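Local coordinates for protein phosphoribosylamine--glycine ligase (Thermotoga maritima, PDB 1VKZ) that catalyses the ATP-dependent ligation of glycine to 5-phospho-beta-D-ribosylamine, giving glycinamide ribonucleotide in de novo purine biosynthesis, at residues A[69-73]-A[310-314]; A[80-84]-A[95-101]. The contacts are given in a common frame with arbitrary orientation. Residues are numbered along the deposited sequence.

How the contacts relate
Starting from the N terminus, the chain lays down strands 17-22 and 40-43 of the Rossmann-like N domain and enters 69-73, which leads into strand 73-74 of the parallel sheet. Contact 2 comes next: 80-84 meets 95-101 only 11 residues later, closing the partly unmodelled connection between that strand and helix 98-105, and so stays inside the N domain. Contact 1 closes much later, when helix 303-315, late in the ATP-grasp part, comes back to 69-73 and ties that part to the N domain. Contact 2 is therefore nested inside the long loop of contact 1. Their centres lie 16 Å apart and their nearest atoms about 5 Å, so the two do not touch.

Contact 1. Residues A[69-73]-A[310-314]; sequences PEEDI and VLEGY
Tyr314 reaches from its helix over the carboxylate of Asp72, and these two residues account for 82 and 79 of the 210 Å² buried here. The tyrosine CA-to-CB bond points toward 69-73, with chi1 at t and chi2 near 70°. Asp72 starts sideways, but chi1 of -144°, between wells, brings its end in: OD1 lies over one face of the ring, while Asp72 OD2 is 3.2 Å from Tyr314 CG. The nearest CA pair is Asp72 to Tyr314, at 7.4 Å. On the helical side 310-314 is regular, with Tyr314 N bonded to Val310 O at 2.8 Å. Across from it Glu70 and Asp72 are extended (phi/psi -69/140 and -80/134), but between them Glu71 has a strained positive phi (129/150) that kinks the chain. From there the chain passes into strand 73-74 of the parallel sheet in the Rossmann-like N domain; just before it, Asp72 shares a backbone hydrogen bond with His19 of strand 17-22. Helix 303-315, late in the ATP-grasp part, thus packs against the N domain, and Val310 and Leu311 also touch Phe34 of helix 25-36. Both border the aspartate, Val310 CG1 at 4.2 Å and Leu311 CD2 at 4.4 Å from Asp72 OD2, an oxygen buried with no polar partner in the model. The far end of the tyrosine meets the loop more loosely: Tyr314 OH is 3.7 Å from Glu71 O and 4.3 Å from Glu70 CG. The glutamate carboxylates are engaged elsewhere, Glu70 with Ser91 and Glu71 with His19.

Contact 2. Residues A[80-84]-A[95-101]; sequences EFLVE and GPVKEVA
Glu80 lies in the loop that follows strand 73-74 of the Rossmann-like N domain and folds back on 95-101, where the next helix, 98-105, begins. The register runs in reverse, with CA pairs Phe81 to Lys98 and Glu84 to Val97 both at 4.8 Å. Glu80 leaves sideways (chi1 -98°, chi2 t) and its carboxylate reaches Gly95 and Pro96: Glu80 OE2 is 2.9 Å from Gly95 CA and 3.2 Å from Pro96 CD. A beta carbon on Gly95 would collide with this oxygen, so the residue fits as glycine. Glu80 O also lies 3.7 Å from Ala101 CB. At Phe81 (phi/psi -93/30, chi1 m) the ring sets CE2 3.6 Å from Ala101 CB, an apolar contact, and Ala101 O, 3.1 Å from Phe81 CE2, sits at the ring edge near its plane. Phe81 also touches Leu151, in the predicted ATP-binding region, so this loop probably borders the nucleotide site. Lys98 lies along Phe81 and Leu82, with Lys98 CD 3.4 Å from Phe81 O and Lys98 CG 3.8 Å from Leu82 CA; Leu82 CD1 approaches Lys98 NZ to 3.9 Å. Lys98 starts the weakly bonded first turn, in which Val97 O accepts from Val100 N at 3.0 Å and Ala101 N at 3.1 Å. Last comes Glu84, chi1 t and chi2 p, whose CA-to-CB bond points toward 95-101: Glu84 CB is 3.5 Å from Pro96 O, Glu84 CG 3.8 Å from Val97 CG1. One water donates to Gly95 O at 3.0 Å and, weakly, to Glu84 OE2 at 2.9 Å.

Contact 1. Residues A[69-73]-A[310-314]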
# COMPACT_ATOMS: atom_id res chain seq x y z
N PRO A 69 16.18 20.96 0.17
CA PRO A 69 17.40 20.79 0.98
C PRO A 69 17.37 19.52 1.84
O PRO A 69 16.38 18.77 1.77
CB PRO A 69 17.41 22.04 1.85
CG PRO A 69 15.94 22.34 2.03
CD PRO A 69 15.30 22.02 0.71
N GLU A 70 18.41 19.26 2.64
CA GLU A 70 18.28 18.17 3.63
C GLU A 70 17.29 18.54 4.72
O GLU A 70 17.32 19.65 5.24
CB GLU A 70 19.59 17.74 4.26
CG GLU A 70 20.07 16.40 3.74
CD GLU A 70 20.57 16.48 2.31
OE1 GLU A 70 20.98 17.60 1.88
OE2 GLU A 70 20.56 15.43 1.63
N GLU A 71 16.51 17.55 5.10
CA GLU A 71 15.10 17.69 5.55
C GLU A 71 14.32 16.68 4.74
O GLU A 71 14.66 16.43 3.61
CB GLU A 71 14.51 19.08 5.37
CG GLU A 71 13.79 19.39 4.06
CD GLU A 71 13.56 20.90 3.96
OE1 GLU A 71 14.19 21.63 4.77
OE2 GLU A 71 12.81 21.38 3.09
N ASP A 72 13.24 16.16 5.30
CA ASP A 72 12.70 14.88 4.87
C ASP A 72 11.85 14.90 3.63
O ASP A 72 10.97 15.74 3.52
CB ASP A 72 11.90 14.23 6.01
CG ASP A 72 12.08 12.71 6.02
OD1 ASP A 72 12.43 12.17 4.95
OD2 ASP A 72 11.94 11.97 7.02
N ILE A 73 12.08 13.95 2.71
CA ILE A 73 11.14 13.64 1.60
C ILE A 73 10.55 12.26 1.77
O ILE A 73 11.30 11.26 1.80
CB ILE A 73 11.84 13.65 0.20
CG1 ILE A 73 12.75 14.84 0.03
CG2 ILE A 73 10.80 13.59 -0.95
CD1 ILE A 73 12.06 16.13 0.08
N VAL A 310 9.19 7.67 12.07
CA VAL A 310 9.67 8.08 10.77
C VAL A 310 10.85 9.02 10.91
O VAL A 310 11.81 8.92 10.19
CB VAL A 310 8.54 8.73 9.97
CG1 VAL A 310 9.05 9.35 8.70
CG2 VAL A 310 7.53 7.67 9.62
N LEU A 311 10.78 9.94 11.86
CA LEU A 311 11.84 10.93 11.98
C LEU A 311 13.07 10.27 12.54
O LEU A 311 14.17 10.51 12.05
CB LEU A 311 11.37 12.08 12.86
CG LEU A 311 10.39 13.04 12.19
CD1 LEU A 311 9.91 14.06 13.23
CD2 LEU A 311 10.98 13.74 10.95
N GLU A 312 12.89 9.43 13.54
CA GLU A 312 13.98 8.70 14.13
C GLU A 312 14.64 7.79 13.13
O GLU A 312 15.86 7.70 13.11
CB GLU A 312 13.49 7.89 15.34
CG GLU A 312 13.28 8.76 16.56
CD GLU A 312 14.48 9.68 16.81
OE1 GLU A 312 15.63 9.24 16.56
OE2 GLU A 312 14.26 10.84 17.23
N GLY A 313 13.85 7.12 12.32
CA GLY A 313 14.37 6.28 11.26
C GLY A 313 15.12 7.09 10.22
O GLY A 313 16.27 6.77 9.87
N TYR A 314 14.50 8.16 9.75
CA TYR A 314 15.19 9.11 8.86
C TYR A 314 16.47 9.65 9.43
O TYR A 314 17.46 9.76 8.72
CB TYR A 314 14.30 10.31 8.52
CG TYR A 314 14.98 11.25 7.57
CD1 TYR A 314 15.19 10.89 6.25
CD2 TYR A 314 15.44 12.50 8.00
CE1 TYR A 314 15.84 11.75 5.35
CE2 TYR A 314 16.08 13.36 7.11
CZ TYR A 314 16.27 12.98 5.79
OH TYR A 314 16.90 13.82 4.91

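Contact 2. Residues A[80-84]-A[95-101]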
# COMPACT_ATOMS: atom_id res chain seq x y z
N GLU A 80 9.81 5.51 -6.50
CA GLU A 80 10.97 4.80 -5.99
C GLU A 80 11.77 3.88 -6.87
O GLU A 80 12.80 3.41 -6.43
CB GLU A 80 10.64 4.11 -4.69
CG GLU A 80 11.10 4.96 -3.55
CD GLU A 80 10.35 4.70 -2.33
OE1 GLU A 80 9.21 4.19 -2.40
OE2 GLU A 80 10.91 5.01 -1.29
N PHE A 81 11.36 3.67 -8.11
CA PHE A 81 12.30 3.12 -9.10
C PHE A 81 12.98 4.27 -9.87
O PHE A 81 13.34 4.12 -11.03
CB PHE A 81 11.61 2.06 -9.95
CG PHE A 81 10.61 1.27 -9.15
CD1 PHE A 81 9.26 1.60 -9.17
CD2 PHE A 81 11.03 0.27 -8.28
CE1 PHE A 81 8.34 0.90 -8.37
CE2 PHE A 81 10.11 -0.43 -7.49
CZ PHE A 81 8.78 -0.11 -7.53
N LEU A 82 13.14 5.41 -9.16
CA LEU A 82 14.31 6.33 -9.30
C LEU A 82 14.68 7.21 -8.05
O LEU A 82 15.87 7.36 -7.76
CB LEU A 82 14.18 7.22 -10.56
CG LEU A 82 15.46 7.88 -11.16
CD1 LEU A 82 16.81 7.30 -10.67
CD2 LEU A 82 15.44 7.85 -12.71
N VAL A 83 13.71 7.76 -7.31
CA VAL A 83 13.97 8.90 -6.37
C VAL A 83 15.27 8.81 -5.52
O VAL A 83 16.20 9.62 -5.68
CB VAL A 83 12.74 9.27 -5.42
CG1 VAL A 83 11.67 10.06 -6.17
CG2 VAL A 83 12.11 8.07 -4.77
N GLU A 84 15.33 7.81 -4.63
CA GLU A 84 16.34 7.78 -3.56
C GLU A 84 17.75 7.49 -4.06
O GLU A 84 18.07 7.80 -5.19
CB GLU A 84 15.90 6.78 -2.48
CG GLU A 84 16.99 6.42 -1.47
CD GLU A 84 17.49 7.57 -0.58
OE1 GLU A 84 16.79 8.61 -0.44
OE2 GLU A 84 18.59 7.41 0.01
N GLY A 95 13.20 6.43 1.61
CA GLY A 95 12.75 5.29 0.93
C GLY A 95 13.92 4.70 0.24
O GLY A 95 14.89 5.37 0.04
N PRO A 96 13.85 3.42 -0.11
CA PRO A 96 15.03 2.70 -0.55
C PRO A 96 15.48 3.08 -1.95
O PRO A 96 14.66 3.52 -2.76
CB PRO A 96 14.55 1.25 -0.50
CG PRO A 96 13.15 1.33 -0.75
CD PRO A 96 12.65 2.56 -0.12
N VAL A 97 16.77 2.89 -2.23
CA VAL A 97 17.30 3.04 -3.60
C VAL A 97 16.69 2.06 -4.58
O VAL A 97 16.12 1.07 -4.17
CB VAL A 97 18.85 2.89 -3.66
CG1 VAL A 97 19.53 3.94 -2.78
CG2 VAL A 97 19.32 1.51 -3.27
N LYS A 98 16.81 2.34 -5.88
CA LYS A 98 16.25 1.52 -6.97
C LYS A 98 16.55 0.02 -6.81
O LYS A 98 15.65 -0.84 -7.03
CB LYS A 98 16.85 1.89 -8.31
CG LYS A 98 16.37 3.17 -8.94
CD LYS A 98 16.62 3.20 -10.50
CE LYS A 98 18.09 2.92 -10.93
NZ LYS A 98 19.04 4.11 -10.85
N GLU A 99 17.80 -0.28 -6.47
CA GLU A 99 18.24 -1.66 -6.37
C GLU A 99 17.47 -2.42 -5.31
O GLU A 99 17.22 -3.58 -5.46
CB GLU A 99 19.75 -1.72 -6.07
CG GLU A 99 20.63 -1.24 -7.23
CD GLU A 99 21.02 0.26 -7.17
OE1 GLU A 99 20.35 1.11 -6.52
OE2 GLU A 99 22.04 0.59 -7.81
N VAL A 100 17.10 -1.75 -4.24
CA VAL A 100 16.42 -2.40 -3.12
C VAL A 100 14.95 -2.52 -3.46
O VAL A 100 14.32 -3.53 -3.13
CB VAL A 100 16.57 -1.63 -1.80
CG1 VAL A 100 15.82 -2.32 -0.72
CG2 VAL A 100 18.00 -1.51 -1.41
N ALA A 101 14.44 -1.48 -4.13
CA ALA A 101 13.04 -1.43 -4.57
C ALA A 101 12.68 -2.46 -5.66
O ALA A 101 11.50 -2.65 -5.92
CB ALA A 101 12.68 -0.01 -5.03
O HOH W 1 17.67 4.86 1.07